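Local structure of Lmo0488 protein (Listeria monocytogenes serovar 1/2a, 5TED) at residues A[188-191]-A[192-195]; A[197-200]-A[201-205]. The protein activates transcription of protocatechuate biosynthesis genes in response to shikimate, which this effector-binding domain of the LysR-type regulator QuiR holds. All blocks are in the same frame, centred on the assembly; numbering follows the deposited sequence.

Contact 1: A[188-191]-A[192-195]; sequences YISP and ASKA
Ala192 and Ser190 meet lightly at the start of helix 191-208: the methyl CB of Ala192 lies 4.1 Å from Ser190 OG and also packs on Ile5 and Ile34. Ser193 supplies the capping bond: its backbone N donates to Ser190 OG at 3.0 Å, with a nearly straight N-H...O angle of 165°. A chi1 of 79° sets that hydroxyl between the backbone N and carbonyl carbon of Ser190, from where it meets the N-H. Ser193 CB is also 3.5 Å from Ile189 CG1. One water accepts from Ser190 N at 2.8 Å and makes a weak contact with Ser193 OG. Lys194 N then closes the first turn by donating to Ser190 O at 2.8 Å, so Ser190 accepts through both its side chain and its carbonyl. Beside this bond, Ile189 CG2 comes within 3.8 Å of Lys194 CB, the two side chains crossing at about a right angle. Ala195 N continues the series, donating to Pro191 O at 2.9 Å. With serine at the N-cap and proline at N1, this is a serine-capped helix start.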
ATOM      1  N   TYR A 188      11.939 -10.873 -26.291  1.00 25.41           N
ATOM      2  CA  TYR A 188      12.312  -9.548 -26.760  1.00 23.14           C
ATOM      3  C   TYR A 188      12.120  -8.536 -25.637  1.00 22.90           C
ATOM      4  O   TYR A 188      11.092  -8.536 -24.954  1.00 23.48           O
ATOM      5  CB  TYR A 188      11.490  -9.133 -27.986  1.00 23.22           C
ATOM      6  CG  TYR A 188      11.746  -7.688 -28.367  1.00 21.96           C
ATOM      7  CD1 TYR A 188      12.886  -7.326 -29.080  1.00 18.96           C
ATOM      8  CD2 TYR A 188      10.867  -6.682 -27.989  1.00 19.72           C
ATOM      9  CE1 TYR A 188      13.135  -6.012 -29.414  1.00 18.85           C
ATOM     10  CE2 TYR A 188      11.113  -5.364 -28.309  1.00 19.93           C
ATOM     11  CZ  TYR A 188      12.240  -5.036 -29.028  1.00 25.24           C
ATOM     12  OH  TYR A 188      12.478  -3.722 -29.344  1.00 24.25           O
ATOM     13  N   ILE A 189      13.117  -7.677 -25.446  1.00 20.90           N
ATOM     14  CA  ILE A 189      13.051  -6.597 -24.468  1.00 26.18           C
ATOM     15  C   ILE A 189      13.384  -5.302 -25.203  1.00 23.31           C
ATOM     16  O   ILE A 189      14.304  -5.270 -26.026  1.00 21.21           O
ATOM     17  CB  ILE A 189      14.014  -6.856 -23.281  1.00 29.06           C
ATOM     18  CG1 ILE A 189      13.784  -5.876 -22.137  1.00 22.61           C
ATOM     19  CG2 ILE A 189      15.465  -6.782 -23.727  1.00 36.15           C
ATOM     20  CD1 ILE A 189      14.634  -6.177 -20.874  1.00 20.98           C
ATOM     21  N   SER A 190      12.603  -4.251 -24.953  1.00 18.20           N
ATOM     22  CA  SER A 190      12.773  -3.003 -25.684  1.00 23.39           C
ATOM     23  C   SER A 190      14.092  -2.326 -25.317  1.00 19.70           C
ATOM     24  O   SER A 190      14.672  -2.602 -24.264  1.00 19.36           O
ATOM     25  CB  SER A 190      11.628  -2.045 -25.390  1.00 24.50           C
ATOM     26  OG  SER A 190      11.798  -1.403 -24.140  1.00 26.36           O
ATOM     27  N   PRO A 191      14.593  -1.432 -26.177  1.00 18.61           N
ATOM     28  CA  PRO A 191      15.841  -0.738 -25.836  1.00 23.80           C
ATOM     29  C   PRO A 191      15.765  -0.003 -24.507  1.00 21.72           C
ATOM     30  O   PRO A 191      16.726  -0.049 -23.731  1.00 20.14           O
ATOM     31  CB  PRO A 191      16.044   0.209 -27.027  1.00 25.31           C
ATOM     32  CG  PRO A 191      15.355  -0.492 -28.168  1.00 23.82           C
ATOM     33  CD  PRO A 191      14.146  -1.122 -27.551  1.00 19.07           C
ATOM     34  N   ALA A 192      14.645   0.671 -24.221  1.00 19.89           N
ATOM     35  CA  ALA A 192      14.493   1.364 -22.943  1.00 19.29           C
ATOM     36  C   ALA A 192      14.470   0.386 -21.775  1.00 18.02           C
ATOM     37  O   ALA A 192      15.149   0.603 -20.760  1.00 17.09           O
ATOM     38  CB  ALA A 192      13.217   2.211 -22.954  1.00 20.37           C
ATOM     39  N   SER A 193      13.696  -0.707 -21.899  1.00 15.79           N
ATOM     40  CA  SER A 193      13.598  -1.672 -20.802  1.00 20.87           C
ATOM     41  C   SER A 193      14.935  -2.335 -20.546  1.00 18.35           C
ATOM     42  O   SER A 193      15.312  -2.563 -19.392  1.00 16.99           O
ATOM     43  CB  SER A 193      12.544  -2.747 -21.089  1.00 24.41           C
ATOM     44  OG  SER A 193      11.249  -2.191 -21.155  1.00 35.08           O
ATOM     45  N   LYS A 194      15.647  -2.688 -21.617  1.00 21.88           N
ATOM     46  CA  LYS A 194      16.979  -3.255 -21.463  1.00 22.08           C
ATOM     47  C   LYS A 194      17.923  -2.268 -20.791  1.00 21.04           C
ATOM     48  O   LYS A 194      18.673  -2.634 -19.882  1.00 19.46           O
ATOM     49  CB  LYS A 194      17.502  -3.693 -22.832  1.00 26.74           C
ATOM     50  CG  LYS A 194      18.977  -4.054 -22.866  1.00 44.47           C
ATOM     51  CD  LYS A 194      19.274  -5.324 -22.086  1.00 56.68           C
ATOM     52  CE  LYS A 194      20.732  -5.745 -22.248  1.00 63.35           C
ATOM     53  NZ  LYS A 194      21.114  -6.798 -21.261  1.00 63.26           N
ATOM     54  N   ALA A 195      17.884  -1.005 -21.203  1.00 17.64           N
ATOM     55  CA  ALA A 195      18.744  -0.019 -20.571  1.00 21.59           C
ATOM     56  C   ALA A 195      18.438   0.073 -19.086  1.00 19.57           C
ATOM     57  O   ALA A 195      19.356   0.116 -18.260  1.00 19.80           O
ATOM     58  CB  ALA A 195      18.589   1.346 -21.246  1.00 20.20           C
TER
HETATM   59  O   HOH W   1      10.303  -4.534 -23.420  1.00 25.09           O

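Contact 2: A[197-200]-A[201-205]; sequences KDFA and LRYGK
Gly204 N donates to Ala200 O at 2.8 Å, with an N-H...O angle of 167°. It is the shortest of four i to i+4 bonds between 197-200 and 201-205, the others joining Leu201 to Lys197, Arg202 to Asp198 and Tyr203 to Phe199, which defines regular alpha-helix in the C-terminal helix 191-208 of the LysR effector-binding domain. On one side Lys197 and Leu201 lie alongside each other, pointing the same way, with Lys197 CG 4.2 Å from Leu201 CD1. Both side chains rest on Leu181 of strand 177-184, and Lys197 NZ goes on to a salt bridge with Glu70. Another side carries Phe199 and Tyr203, also side by side, with ring centroids 5.6 Å apart and planes inclined at 35°, an oblique pair, neither stacked nor edge-to-face. CG of both residues stands opposite the backbone N about the first torsion (161° in Phe199), and the two rings reach Leu21 and Asn24 of helix 17-26. Tyr203 CB lies over one face of the Phe199 ring, whereas Arg202 NH2 comes to that ring's edge. Arg202 bends at chi3, laying one face of its guanidinium over the backbone of the preceding turn. Asp198 O and Phe199 CA lie beneath that face, and NH2 is 3.6 Å from Phe199 CA.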
ATOM      1  N   LYS A 197      16.952  -2.299 -17.135  1.00 24.25           N
ATOM      2  CA  LYS A 197      17.346  -3.542 -16.480  1.00 20.35           C
ATOM      3  C   LYS A 197      18.838  -3.544 -16.169  1.00 15.67           C
ATOM      4  O   LYS A 197      19.243  -3.797 -15.028  1.00 16.45           O
ATOM      5  CB  LYS A 197      16.979  -4.742 -17.352  1.00 15.66           C
ATOM      6  CG  LYS A 197      17.355  -6.103 -16.750  1.00 14.69           C
ATOM      7  CD  LYS A 197      17.115  -7.231 -17.768  1.00 21.32           C
ATOM      8  CE  LYS A 197      17.451  -8.595 -17.184  1.00 23.00           C
ATOM      9  NZ  LYS A 197      17.138  -9.665 -18.177  1.00 27.89           N
ATOM     10  N   ASP A 198      19.672  -3.273 -17.179  1.00 20.57           N
ATOM     11  CA  ASP A 198      21.116  -3.268 -16.959  1.00 24.01           C
ATOM     12  C   ASP A 198      21.520  -2.223 -15.924  1.00 15.91           C
ATOM     13  O   ASP A 198      22.351  -2.489 -15.043  1.00 19.96           O
ATOM     14  CB  ASP A 198      21.853  -3.007 -18.274  1.00 22.07           C
ATOM     15  CG  ASP A 198      21.711  -4.149 -19.271  1.00 30.36           C
ATOM     16  OD1 ASP A 198      21.268  -5.251 -18.878  1.00 34.72           O
ATOM     17  OD2 ASP A 198      22.073  -3.945 -20.450  1.00 35.24           O
ATOM     18  N   PHE A 199      20.951  -1.023 -16.023  1.00 16.07           N
ATOM     19  CA  PHE A 199      21.251   0.013 -15.043  1.00 12.27           C
ATOM     20  C   PHE A 199      20.913  -0.443 -13.633  1.00 11.96           C
ATOM     21  O   PHE A 199      21.719  -0.285 -12.700  1.00 12.59           O
ATOM     22  CB  PHE A 199      20.492   1.297 -15.372  1.00 16.00           C
ATOM     23  CG  PHE A 199      20.400   2.226 -14.209  1.00 22.29           C
ATOM     24  CD1 PHE A 199      21.413   3.117 -13.944  1.00 24.45           C
ATOM     25  CD2 PHE A 199      19.290   2.205 -13.386  1.00 21.48           C
ATOM     26  CE1 PHE A 199      21.338   3.963 -12.850  1.00 26.33           C
ATOM     27  CE2 PHE A 199      19.200   3.048 -12.302  1.00 24.89           C
ATOM     28  CZ  PHE A 199      20.224   3.931 -12.036  1.00 23.30           C
ATOM     29  N   ALA A 200      19.709  -0.996 -13.451  1.00 14.95           N
ATOM     30  CA  ALA A 200      19.252  -1.354 -12.113  1.00 12.93           C
ATOM     31  C   ALA A 200      20.087  -2.471 -11.509  1.00 15.77           C
ATOM     32  O   ALA A 200      20.412  -2.428 -10.320  1.00 13.80           O
ATOM     33  CB  ALA A 200      17.785  -1.765 -12.157  1.00 16.54           C
ATOM     34  N   LEU A 201      20.448  -3.480 -12.304  1.00 12.13           N
ATOM     35  CA  LEU A 201      21.269  -4.561 -11.756  1.00 18.72           C
ATOM     36  C   LEU A 201      22.650  -4.060 -11.339  1.00 22.62           C
ATOM     37  O   LEU A 201      23.178  -4.455 -10.281  1.00 15.74           O
ATOM     38  CB  LEU A 201      21.385  -5.685 -12.787  1.00 17.76           C
ATOM     39  CG  LEU A 201      20.078  -6.476 -12.953  1.00 24.59           C
ATOM     40  CD1 LEU A 201      20.194  -7.535 -14.036  1.00 23.25           C
ATOM     41  CD2 LEU A 201      19.679  -7.113 -11.626  1.00 26.21           C
ATOM     42  N   ARG A 202      23.263  -3.213 -12.172  1.00 12.73           N
ATOM     43  CA  ARG A 202      24.547  -2.611 -11.818  1.00 17.34           C
ATOM     44  C   ARG A 202      24.429  -1.790 -10.543  1.00 15.57           C
ATOM     45  O   ARG A 202      25.295  -1.858  -9.662  1.00 13.65           O
ATOM     46  CB  ARG A 202      25.060  -1.729 -12.958  1.00 23.59           C
ATOM     47  CG  ARG A 202      25.720  -2.452 -14.130  1.00 38.05           C
ATOM     48  CD  ARG A 202      26.506  -1.464 -15.035  1.00 44.06           C
ATOM     49  NE  ARG A 202      25.759  -0.238 -15.341  1.00 49.59           N
ATOM     50  CZ  ARG A 202      24.996  -0.066 -16.424  1.00 47.44           C
ATOM     51  NH1 ARG A 202      24.877  -1.044 -17.322  1.00 47.45           N
ATOM     52  NH2 ARG A 202      24.347   1.083 -16.614  1.00 30.70           N
ATOM     53  N   TYR A 203      23.371  -0.979 -10.450  1.00 17.15           N
ATOM     54  CA  TYR A 203      23.163  -0.121  -9.285  1.00 13.38           C
ATOM     55  C   TYR A 203      22.968  -0.948  -8.017  1.00 16.23           C
ATOM     56  O   TYR A 203      23.557  -0.653  -6.970  1.00 17.41           O
ATOM     57  CB  TYR A 203      21.939   0.772  -9.524  1.00 16.55           C
ATOM     58  CG  TYR A 203      21.871   1.957  -8.578  1.00 14.87           C
ATOM     59  CD1 TYR A 203      21.249   1.853  -7.333  1.00 16.77           C
ATOM     60  CD2 TYR A 203      22.466   3.170  -8.921  1.00 16.79           C
ATOM     61  CE1 TYR A 203      21.204   2.930  -6.466  1.00 11.11           C
ATOM     62  CE2 TYR A 203      22.425   4.257  -8.071  1.00 12.56           C
ATOM     63  CZ  TYR A 203      21.797   4.134  -6.838  1.00 16.92           C
ATOM     64  OH  TYR A 203      21.771   5.225  -5.969  1.00 14.98           O
ATOM     65  N   GLY A 204      22.127  -1.983  -8.095  1.00 13.96           N
ATOM     66  CA  GLY A 204      21.901  -2.843  -6.938  1.00 11.96           C
ATOM     67  C   GLY A 204      23.167  -3.547  -6.483  1.00 18.78           C
ATOM     68  O   GLY A 204      23.431  -3.668  -5.283  1.00 16.32           O
ATOM     69  N   LYS A 205      23.963  -4.030  -7.434  1.00 13.40           N
ATOM     70  CA  LYS A 205      25.237  -4.643  -7.078  1.00 15.54           C
ATOM     71  C   LYS A 205      26.113  -3.660  -6.312  1.00 14.51           C
ATOM     72  O   LYS A 205      26.735  -4.021  -5.315  1.00 16.88           O
ATOM     73  CB  LYS A 205      25.939  -5.143  -8.340  1.00 23.34           C
ATOM     74  CG  LYS A 205      27.202  -5.950  -8.091  1.00 36.55           C
ATOM     75  CD  LYS A 205      27.771  -6.481  -9.401  1.00 47.08           C
ATOM     76  CE  LYS A 205      28.999  -7.356  -9.153  1.00 57.32           C
ATOM     77  NZ  LYS A 205      29.498  -7.990 -10.411  1.00 59.62           N
TER

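Both contacts belong to helix 191-208, contact 1 at its start and contact 2 further along, with centres 14 Å apart. Contact 1 lies further out, its centre about 24 Å from the chain's centre against about 17 Å, and has two exposed residues among seven touching; contact 2 has one among eight. Both contain i to i+4 backbone bonds, but a serine hydroxyl caps the helix in 188-195, with a water beside it on Ser190 N, whereas 197-205 adds aliphatic and aromatic packing. Contact 1 borders strand 4-10 and nearby loops, contact 2 helix 17-26 and strands 69-84 and 177-184. Ile189 CD1 lies 4.1 Å from Lys197 CD, and a Lys194 NZ to Asp198 OD1 salt bridge also joins them.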